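Local coordinates for protein mitochondrial edited mRNA stability factor 1 (Trypanosoma brucei, PDB 6NL1) that probably acts as an RNA-binding Nudix-family enzyme that processes the 5' ends of mitochondrial mRNAs, at residues Cys186-Leu189 with Met190-Ala193; Glu226-Pro229 with Pro230-Pro234; Ala254-Thr257 with Leu258-Thr262; Ser325-Pro328 with Ile329-Ala332. All coordinates share one frame; numbering follows the deposited sequence.

Contact 1: residues Cys186-Leu189 with Met190-Ala193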
loop_
_atom_site.group_PDB
_atom_site.type_symbol
_atom_site.label_atom_id
_atom_site.label_comp_id
_atom_site.label_asym_id
_atom_site.label_seq_id
_atom_site.Cartn_x
_atom_site.Cartn_y
_atom_site.Cartn_z
ATOM N N CYS A 186 9.251 -8.069 -19.317
ATOM C CA CYS A 186 9.066 -7.945 -17.883
ATOM C C CYS A 186 10.415 -7.696 -17.189
ATOM O O CYS A 186 10.527 -6.843 -16.316
ATOM C CB CYS A 186 8.392 -9.208 -17.344
ATOM S SG CYS A 186 8.008 -9.140 -15.606
ATOM N N HIS A 187 11.433 -8.442 -17.598
ATOM C CA HIS A 187 12.801 -8.226 -17.118
ATOM C C HIS A 187 13.243 -6.760 -17.262
ATOM O O HIS A 187 13.804 -6.181 -16.339
ATOM C CB HIS A 187 13.764 -9.144 -17.882
ATOM C CG HIS A 187 15.208 -8.800 -17.699
ATOM N ND1 HIS A 187 15.925 -9.155 -16.574
ATOM C CD2 HIS A 187 16.076 -8.131 -18.496
ATOM C CE1 HIS A 187 17.167 -8.723 -16.690
ATOM N NE2 HIS A 187 17.284 -8.095 -17.847
ATOM N N LYS A 188 12.975 -6.164 -18.422
ATOM C CA LYS A 188 13.323 -4.764 -18.667
ATOM C C LYS A 188 12.587 -3.828 -17.710
ATOM O O LYS A 188 13.166 -2.877 -17.185
ATOM C CB LYS A 188 13.006 -4.381 -20.118
ATOM C CG LYS A 188 14.226 -4.202 -20.998
ATOM C CD LYS A 188 15.260 -5.288 -20.720
ATOM C CE LYS A 188 16.627 -4.910 -21.279
ATOM N NZ LYS A 188 17.746 -5.435 -20.441
ATOM N N LEU A 189 11.306 -4.103 -17.491
ATOM C CA LEU A 189 10.503 -3.296 -16.583
ATOM C C LEU A 189 10.981 -3.405 -15.133
ATOM O O LEU A 189 10.897 -2.446 -14.368
ATOM C CB LEU A 189 9.023 -3.679 -16.692
ATOM C CG LEU A 189 8.386 -3.316 -18.036
ATOM C CD1 LEU A 189 7.028 -3.984 -18.193
ATOM C CD2 LEU A 189 8.262 -1.800 -18.190
ATOM N N MET A 190 11.467 -4.578 -14.753
ATOM C CA MET A 190 11.911 -4.796 -13.383
ATOM C C MET A 190 13.195 -4.014 -13.121
ATOM O O MET A 190 13.365 -3.426 -12.048
ATOM C CB MET A 190 12.110 -6.293 -13.122
ATOM C CG MET A 190 10.795 -7.079 -13.149
ATOM S SD MET A 190 11.027 -8.856 -13.307
ATOM C CE MET A 190 11.883 -9.232 -11.775
ATOM N N GLU A 191 14.087 -3.990 -14.110
ATOM C CA GLU A 191 15.326 -3.228 -13.977
ATOM C C GLU A 191 15.032 -1.749 -13.795
ATOM O O GLU A 191 15.680 -1.086 -12.993
ATOM C CB GLU A 191 16.260 -3.470 -15.156
ATOM C CG GLU A 191 16.823 -4.874 -15.173
ATOM C CD GLU A 191 17.915 -5.059 -16.197
ATOM O OE1 GLU A 191 18.779 -5.939 -15.979
ATOM O OE2 GLU A 191 17.906 -4.341 -17.222
ATOM N N ALA A 192 14.027 -1.244 -14.506
ATOM C CA ALA A 192 13.612 0.144 -14.327
ATOM C C ALA A 192 12.976 0.333 -12.959
ATOM O O ALA A 192 13.206 1.339 -12.286
ATOM C CB ALA A 192 12.637 0.566 -15.422
ATOM N N ALA A 193 12.173 -0.641 -12.547
ATOM C CA ALA A 193 11.474 -0.538 -11.275
ATOM C C ALA A 193 12.435 -0.503 -10.080
ATOM O O ALA A 193 12.237 0.274 -9.148
ATOM C CB ALA A 193 10.462 -1.670 -11.119
#

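Contact 2: residues Glu226-Pro229 with Pro230-Pro234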
loop_
_atom_site.group_PDB
_atom_site.type_symbol
_atom_site.label_atom_id
_atom_site.label_comp_id
_atom_site.label_asym_id
_atom_site.label_seq_id
_atom_site.Cartn_x
_atom_site.Cartn_y
_atom_site.Cartn_z
ATOM N N GLU A 226 -9.579 -11.023 2.047
ATOM C CA GLU A 226 -9.312 -12.109 2.997
ATOM C C GLU A 226 -7.903 -12.688 2.818
ATOM O O GLU A 226 -7.289 -13.160 3.774
ATOM C CB GLU A 226 -10.383 -13.207 2.939
ATOM C CG GLU A 226 -10.189 -14.239 1.839
ATOM C CD GLU A 226 -11.071 -15.475 2.022
ATOM O OE1 GLU A 226 -11.150 -15.999 3.157
ATOM O OE2 GLU A 226 -11.687 -15.918 1.026
ATOM N N LEU A 227 -7.391 -12.635 1.591
ATOM C CA LEU A 227 -6.016 -13.033 1.330
ATOM C C LEU A 227 -5.123 -11.808 1.360
ATOM O O LEU A 227 -4.996 -11.096 0.365
ATOM C CB LEU A 227 -5.883 -13.735 -0.021
ATOM C CG LEU A 227 -5.962 -15.261 0.026
ATOM C CD1 LEU A 227 -6.174 -15.836 -1.370
ATOM C CD2 LEU A 227 -4.713 -15.847 0.681
ATOM N N ARG A 228 -4.497 -11.577 2.506
ATOM C CA ARG A 228 -3.714 -10.372 2.725
ATOM C C ARG A 228 -2.553 -10.752 3.646
ATOM O O ARG A 228 -2.659 -11.715 4.411
ATOM C CB ARG A 228 -4.606 -9.269 3.346
ATOM C CG ARG A 228 -4.950 -9.516 4.816
ATOM C CD ARG A 228 -5.931 -8.482 5.415
ATOM N NE ARG A 228 -7.235 -9.103 5.576
ATOM C CZ ARG A 228 -7.737 -9.511 6.730
ATOM N NH1 ARG A 228 -7.065 -9.329 7.853
ATOM N NH2 ARG A 228 -8.931 -10.075 6.756
ATOM N N PRO A 229 -1.432 -10.018 3.560
ATOM C CA PRO A 229 -0.329 -10.249 4.499
ATOM C C PRO A 229 -0.780 -10.038 5.946
ATOM O O PRO A 229 -1.703 -9.272 6.211
ATOM C CB PRO A 229 0.718 -9.200 4.086
ATOM C CG PRO A 229 -0.019 -8.202 3.281
ATOM C CD PRO A 229 -1.125 -8.947 2.598
ATOM N N PRO A 230 -0.133 -10.732 6.883
ATOM C CA PRO A 230 -0.539 -10.710 8.292
ATOM C C PRO A 230 -0.440 -9.345 8.981
ATOM O O PRO A 230 -1.026 -9.195 10.047
ATOM C CB PRO A 230 0.434 -11.701 8.945
ATOM C CG PRO A 230 1.610 -11.721 8.039
ATOM C CD PRO A 230 1.016 -11.622 6.664
ATOM N N ASP A 231 0.272 -8.377 8.403
ATOM C CA ASP A 231 0.387 -7.058 9.032
ATOM C C ASP A 231 -0.781 -6.124 8.687
ATOM O O ASP A 231 -0.854 -4.996 9.168
ATOM C CB ASP A 231 1.727 -6.397 8.678
ATOM C CG ASP A 231 1.912 -6.200 7.175
ATOM O OD1 ASP A 231 1.653 -7.141 6.395
ATOM O OD2 ASP A 231 2.333 -5.100 6.776
ATOM N N ILE A 232 -1.691 -6.592 7.844
ATOM C CA ILE A 232 -2.816 -5.762 7.431
ATOM C C ILE A 232 -4.104 -6.217 8.125
ATOM O O ILE A 232 -4.484 -7.374 8.038
ATOM C CB ILE A 232 -2.975 -5.775 5.895
ATOM C CG1 ILE A 232 -1.740 -5.147 5.238
ATOM C CG2 ILE A 232 -4.247 -5.026 5.455
ATOM C CD1 ILE A 232 -1.766 -5.238 3.721
ATOM N N PRO A 233 -4.772 -5.298 8.828
ATOM C CA PRO A 233 -6.006 -5.628 9.551
ATOM C C PRO A 233 -7.188 -5.781 8.586
ATOM O O PRO A 233 -7.046 -5.493 7.395
ATOM C CB PRO A 233 -6.205 -4.407 10.454
ATOM C CG PRO A 233 -5.624 -3.273 9.644
ATOM C CD PRO A 233 -4.422 -3.869 8.939
ATOM N N PRO A 234 -8.340 -6.247 9.091
ATOM C CA PRO A 234 -9.537 -6.382 8.254
ATOM C C PRO A 234 -10.000 -5.056 7.625
ATOM O O PRO A 234 -10.450 -5.051 6.475
ATOM C CB PRO A 234 -10.598 -6.891 9.235
ATOM C CG PRO A 234 -9.830 -7.555 10.314
ATOM C CD PRO A 234 -8.559 -6.757 10.458
HETATM O O HOH W 1 -3.950 -10.171 8.357
#

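Contact 3: residues Ala254-Thr257 with Leu258-Thr262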
loop_
_atom_site.group_PDB
_atom_site.type_symbol
_atom_site.label_atom_id
_atom_site.label_comp_id
_atom_site.label_asym_id
_atom_site.label_seq_id
_atom_site.Cartn_x
_atom_site.Cartn_y
_atom_site.Cartn_z
ATOM N N ALA A 254 0.140 10.733 -5.582
ATOM C CA ALA A 254 -0.669 11.212 -4.458
ATOM C C ALA A 254 -1.926 11.915 -4.966
ATOM O O ALA A 254 -3.025 11.686 -4.473
ATOM C CB ALA A 254 0.138 12.150 -3.559
ATOM N N ILE A 255 -1.750 12.779 -5.958
ATOM C CA ILE A 255 -2.865 13.555 -6.485
ATOM C C ILE A 255 -3.882 12.666 -7.200
ATOM O O ILE A 255 -5.088 12.812 -7.002
ATOM C CB ILE A 255 -2.367 14.689 -7.411
ATOM C CG1 ILE A 255 -1.571 15.720 -6.595
ATOM C CG2 ILE A 255 -3.538 15.355 -8.133
ATOM C CD1 ILE A 255 -0.869 16.774 -7.441
ATOM N N ARG A 256 -3.392 11.733 -8.013
ATOM C CA ARG A 256 -4.264 10.823 -8.750
ATOM C C ARG A 256 -5.071 9.943 -7.798
ATOM O O ARG A 256 -6.280 9.779 -7.958
ATOM C CB ARG A 256 -3.439 9.934 -9.693
ATOM C CG ARG A 256 -4.250 8.807 -10.373
ATOM C CD ARG A 256 -3.361 7.895 -11.248
ATOM N NE ARG A 256 -2.269 7.289 -10.482
ATOM C CZ ARG A 256 -2.388 6.190 -9.739
ATOM N NH1 ARG A 256 -3.551 5.549 -9.656
ATOM N NH2 ARG A 256 -1.343 5.724 -9.075
ATOM N N THR A 257 -4.402 9.377 -6.800
ATOM C CA THR A 257 -5.064 8.416 -5.927
ATOM C C THR A 257 -5.929 9.084 -4.866
ATOM O O THR A 257 -6.838 8.459 -4.339
ATOM C CB THR A 257 -4.070 7.403 -5.299
ATOM O OG1 THR A 257 -3.090 8.092 -4.518
ATOM C CG2 THR A 257 -3.370 6.606 -6.405
ATOM N N LEU A 258 -5.647 10.350 -4.549
ATOM C CA LEU A 258 -6.584 11.137 -3.748
ATOM C C LEU A 258 -7.920 11.197 -4.485
ATOM O O LEU A 258 -8.979 10.956 -3.901
ATOM C CB LEU A 258 -6.082 12.565 -3.525
ATOM C CG LEU A 258 -7.156 13.544 -3.027
ATOM C CD1 LEU A 258 -7.644 13.163 -1.619
ATOM C CD2 LEU A 258 -6.630 14.967 -3.027
ATOM N N TRP A 259 -7.867 11.522 -5.776
ATOM C CA TRP A 259 -9.091 11.580 -6.575
ATOM C C TRP A 259 -9.822 10.230 -6.599
ATOM O O TRP A 259 -11.039 10.174 -6.426
ATOM C CB TRP A 259 -8.822 12.059 -8.006
ATOM C CG TRP A 259 -10.091 12.148 -8.782
ATOM C CD1 TRP A 259 -10.965 13.197 -8.800
ATOM C CD2 TRP A 259 -10.672 11.125 -9.608
ATOM N NE1 TRP A 259 -12.043 12.898 -9.603
ATOM C CE2 TRP A 259 -11.888 11.634 -10.110
ATOM C CE3 TRP A 259 -10.274 9.834 -9.980
ATOM C CZ2 TRP A 259 -12.714 10.899 -10.971
ATOM C CZ3 TRP A 259 -11.094 9.104 -10.838
ATOM C CH2 TRP A 259 -12.299 9.640 -11.321
ATOM N N GLU A 260 -9.078 9.146 -6.796
ATOM C CA GLU A 260 -9.679 7.807 -6.833
ATOM C C GLU A 260 -10.426 7.453 -5.550
ATOM O O GLU A 260 -11.436 6.750 -5.589
ATOM C CB GLU A 260 -8.627 6.732 -7.147
ATOM C CG GLU A 260 -8.026 6.881 -8.545
ATOM C CD GLU A 260 -7.032 5.787 -8.911
ATOM O OE1 GLU A 260 -6.872 4.803 -8.147
ATOM O OE2 GLU A 260 -6.406 5.916 -9.982
ATOM N N GLU A 261 -9.946 7.942 -4.411
ATOM C CA GLU A 261 -10.567 7.562 -3.143
ATOM C C GLU A 261 -11.619 8.543 -2.648
ATOM O O GLU A 261 -12.479 8.166 -1.851
ATOM C CB GLU A 261 -9.510 7.279 -2.062
ATOM C CG GLU A 261 -8.651 6.043 -2.371
ATOM C CD GLU A 261 -7.847 5.536 -1.171
ATOM O OE1 GLU A 261 -7.315 6.368 -0.409
ATOM O OE2 GLU A 261 -7.747 4.296 -0.992
ATOM N N THR A 262 -11.582 9.781 -3.145
ATOM C CA THR A 262 -12.430 10.829 -2.585
ATOM C C THR A 262 -13.165 11.655 -3.618
ATOM O O THR A 262 -14.146 12.327 -3.296
ATOM C CB THR A 262 -11.606 11.814 -1.738
ATOM O OG1 THR A 262 -10.738 12.556 -2.600
ATOM C CG2 THR A 262 -10.777 11.070 -0.697
#

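Contact 4: residues Ser325-Pro328 with Ile329-Ala332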
loop_
_atom_site.group_PDB
_atom_site.type_symbol
_atom_site.label_atom_id
_atom_site.label_comp_id
_atom_site.label_asym_id
_atom_site.label_seq_id
_atom_site.Cartn_x
_atom_site.Cartn_y
_atom_site.Cartn_z
ATOM N N SER A 325 -21.141 -0.526 18.618
ATOM C CA SER A 325 -19.941 -1.359 18.558
ATOM C C SER A 325 -19.072 -1.204 19.812
ATOM O O SER A 325 -18.974 -0.114 20.372
ATOM C CB SER A 325 -19.117 -0.994 17.322
ATOM O OG SER A 325 -17.865 -1.670 17.330
ATOM N N PRO A 326 -18.419 -2.294 20.238
ATOM C CA PRO A 326 -17.477 -2.234 21.363
ATOM C C PRO A 326 -16.177 -1.537 20.975
ATOM O O PRO A 326 -15.382 -1.208 21.847
ATOM C CB PRO A 326 -17.186 -3.708 21.648
ATOM C CG PRO A 326 -17.328 -4.363 20.294
ATOM C CD PRO A 326 -18.504 -3.649 19.658
ATOM N N ASP A 327 -15.956 -1.335 19.683
ATOM C CA ASP A 327 -14.724 -0.714 19.201
ATOM C C ASP A 327 -14.863 0.821 19.130
ATOM O O ASP A 327 -15.750 1.335 18.446
ATOM C CB ASP A 327 -14.367 -1.306 17.831
ATOM C CG ASP A 327 -13.124 -0.682 17.219
ATOM O OD1 ASP A 327 -13.239 0.381 16.578
ATOM O OD2 ASP A 327 -12.034 -1.269 17.353
ATOM N N PRO A 328 -13.987 1.555 19.842
ATOM C CA PRO A 328 -14.077 3.025 19.912
ATOM C C PRO A 328 -14.026 3.697 18.527
ATOM O O PRO A 328 -14.731 4.680 18.289
ATOM C CB PRO A 328 -12.845 3.430 20.754
ATOM C CG PRO A 328 -12.486 2.199 21.530
ATOM C CD PRO A 328 -12.872 1.021 20.651
ATOM N N ILE A 329 -13.194 3.183 17.628
ATOM C CA ILE A 329 -13.142 3.727 16.271
ATOM C C ILE A 329 -14.465 3.534 15.516
ATOM O O ILE A 329 -14.921 4.445 14.822
ATOM C CB ILE A 329 -11.950 3.153 15.469
ATOM C CG1 ILE A 329 -10.639 3.695 16.048
ATOM C CG2 ILE A 329 -12.066 3.526 13.984
ATOM C CD1 ILE A 329 -9.418 2.884 15.675
ATOM N N ASP A 330 -15.095 2.368 15.664
ATOM C CA ASP A 330 -16.407 2.158 15.040
ATOM C C ASP A 330 -17.403 3.226 15.500
ATOM O O ASP A 330 -18.116 3.802 14.687
ATOM C CB ASP A 330 -16.983 0.769 15.345
ATOM C CG ASP A 330 -16.293 -0.356 14.571
ATOM O OD1 ASP A 330 -15.673 -0.108 13.510
ATOM O OD2 ASP A 330 -16.393 -1.511 15.034
ATOM N N ARG A 331 -17.443 3.497 16.804
ATOM C CA ARG A 331 -18.402 4.461 17.355
ATOM C C ARG A 331 -18.107 5.895 16.921
ATOM O O ARG A 331 -19.024 6.668 16.625
ATOM C CB ARG A 331 -18.478 4.356 18.885
ATOM C CG ARG A 331 -18.751 2.932 19.382
ATOM C CD ARG A 331 -19.147 2.881 20.860
ATOM N NE ARG A 331 -18.109 3.411 21.742
ATOM C CZ ARG A 331 -17.122 2.691 22.274
ATOM N NH1 ARG A 331 -17.020 1.390 22.023
ATOM N NH2 ARG A 331 -16.234 3.276 23.070
ATOM N N ALA A 332 -16.829 6.248 16.879
ATOM C CA ALA A 332 -16.434 7.561 16.381
ATOM C C ALA A 332 -16.807 7.664 14.896
ATOM O O ALA A 332 -17.255 8.703 14.426
ATOM C CB ALA A 332 -14.939 7.777 16.576
#

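Contact 1: residues Cys186-Leu189 with Met190-Ala193
One face of the His-187 imidazole is met by the aliphatic stem of Glu-191, whose CG lies 4.1 Å above the ring plane and offset toward the rim. The ring and the carboxylate that follows are inclined by 50°, neither stacked flat nor perpendicular. The two side chains are brought together because CG of His-187 stands anti to its own N (chi1 167°), while CG of Glu-191 is anti to the carbonyl carbon (chi1 -69°) and folds back along the preceding turn. At the carboxylate, the oxygens part company. OE2 of Glu-191 receives a long, weak salt bridge from NZ of Lys-188 at 3.4 Å, the two chains running side by side, and the lysine is poorly ordered; OE1 is taken by the backbone N of Ile-81, a firmer partner outside the helix. Another flank carries sulfur. SG of Cys-186 meets SD of Met-190 at 3.8 Å, and CG of Met-190 rests on O of Cys-186 at 3.2 Å. Beneath these side chains runs the i to i+4 bonding of the backbone: Met-190 N to Cys-186 O measures 2.9 Å, and Ala-193 N to Leu-189 O also 2.9 Å. Leu-189 turns to Leu-125 and Arg-128 of helix 120-129, and Cys-186 touches Thr-129 there. Here is a worked case of an amphipathic helix: charged side chains paired i to i+3 on one flank, sulfur and aliphatic groups on others, with helix 180-193 packed against helix 120-129 in the part of the protein built on a four-stranded antiparallel sheet.

Contact 2: residues Glu226-Pro229 with Pro230-Pro234
Pro-229 to Ile-232 form a type I beta turn, closed by Ile-232 N donating to Pro-229 O at 3.1 Å. Two prolines, Pro-229 and Pro-230, enter this turn in succession. CB of Pro-229 lies 3.5 Å from CD of Pro-230, while the outer end of Pro-229 packs against isoleucine: CG of Pro-229 and CD1 of Ile-232 are 3.5 Å apart, tighter than ordinary van der Waals contact. On the same proline, CB lies 3.2 Å from OD1 of Asp-231. That carboxylate is directed elsewhere for its polar partners, OD1 accepting from Trp-286 NE1 and OD2 making a salt bridge with Arg-287. Arg-228 spans the loop. Its CG sits between backbone N and carbonyl carbon (chi1 73°), and a bend at chi3 (106°) carries the guanidinium back over the chain. NH1 of Arg-228 donates almost straight to O of Ile-232 at 3.2 Å (164°), with the acceptor at the guanidinium edge and near its plane; CA of Pro-234 lies 3.7 Å over one face, offset toward the rim. NE of the arginine goes to Arg-225 O. A water gives hydrogens to two carbonyls, Ile-232 O at 2.9 Å and Pro-229 O at 3.2 Å, which therefore each have two donors. Because four of the six residues from Pro-229 to Pro-234 are prolines and have no N-H, much of the holding falls to carbonyl acceptors: the arginine, the water and the turn amide supply hydrogens to those of Pro-229 and Ile-232, while Asn-224 bonds at the far end of this surface loop between strands 216-223 and 235-238.

Contact 3: residues Ala254-Thr257 with Leu258-Thr262
Arg-256 and Glu-260, one helical turn apart, form a salt bridge in which NH1 of Arg-256 reaches OE2 of Glu-260 at 2.9 Å. The bond is bent (139°): the oxygen lies near the guanidinium plane, at its edge, whereas the nitrogen comes from above the carboxylate plane, the two flat groups being turned 62° apart. Both ends are shared. NE of Arg-256 makes a salt bridge with Glu-248, and OE1 of Glu-260 another with Lys-242, so the pair belongs to a chain of charges that ties the helix to the segment before it. The neighbouring carboxylate, Glu-261, is buried and well supplied: OE1 accepts from Lys-238 NZ and Gly-241 N, while OE2 is bonded to the hydroxyl of Tyr-313. OG1 of Thr-257, between backbone N and carbonyl carbon (chi1 60°), is bonded to Ala-253 O and to Lys-242 N. Further on, OG1 of Thr-262 donates to Leu-258 O at 2.7 Å, from above the carbonyl plane, and is bonded to Ile-264 N. Main-chain amides are met in turn: Leu-258 N by Ala-254 O at 2.9 Å, Glu-260 N by Arg-256 O at 3.1 Å, and Glu-261 N by Thr-257 O at 3.2 Å. Leu-258 packs on Leu-203 and Ile-205 of strand 200-207. Arg-256 to Glu-261 correspond to the R-E-U-x-E-E part of the Nudix box, with Thr-257 in place of its first glutamate. In Nudix enzymes the box glutamates commonly bind metal; in this apo model they are bonded by Arg-256, two lysines, Gly-241 N and Tyr-313, consistent with carboxylates oriented by the protein's own donors.

Contact 4: residues Ser325-Pro328 with Ile329-Ala332
An N-cap opens helix 328-336, preceded by an ST turn, and Asp-327 and Ser-325 carry the two motifs. OD1 of Asp-327, its CG anti to the backbone N (chi1 178°), accepts from Asp-330 N at 2.9 Å through the anti lone pair. Ser-325 OG accepts from Asp-327 N at 3.0 Å and gives its own hydrogen to OD2 of Asp-330 at 2.7 Å, again on the anti lone pair, so one hydroxyl ties the turn to the first turn of the helix. OD1 of Asp-330 is held by Arg-221 in a salt bridge, which would ease the closeness of the two aspartates, whose OD1 atoms are 3.9 Å apart. Arg-331 folds back over the start of the helix: NH1 donates to Ser-325 O at 3.0 Å in a nearly straight bond (174°), the acceptor at the guanidinium edge and in its plane, while CA of Pro-328 lies 3.7 Å above one face, offset toward the rim. Backbone bonding begins with Arg-331 N to Asp-327 O and Ala-332 N to Pro-328 O. Pro-328, Ile-329 and Ala-332 turn to Leu-354 of helix 348-354, with Met-350 also against Ala-332, while Arg-221 reaches in from strand 216-223.

How the contacts relate
Contacts 1 and 3 lie within helices and are partly buried; contacts 2 and 4 sit at the surface, in a loop and at a helix start. Contact 1 belongs to the helix beside the four-stranded antiparallel sheet, and the other three fall in the Nudix part. Strand 216-223 connects these last: contact 2 follows it in the chain, contact 3 packs on it and contact 4 is reached from it. Helical bonding runs through contacts 1 and 3, but the salt bridge is long and weak in contact 1, short though bent in contact 3. Contact 2 uses carbonyls met by an arginine and a water; contact 4 a single N-cap, an ST turn and a folded-back arginine.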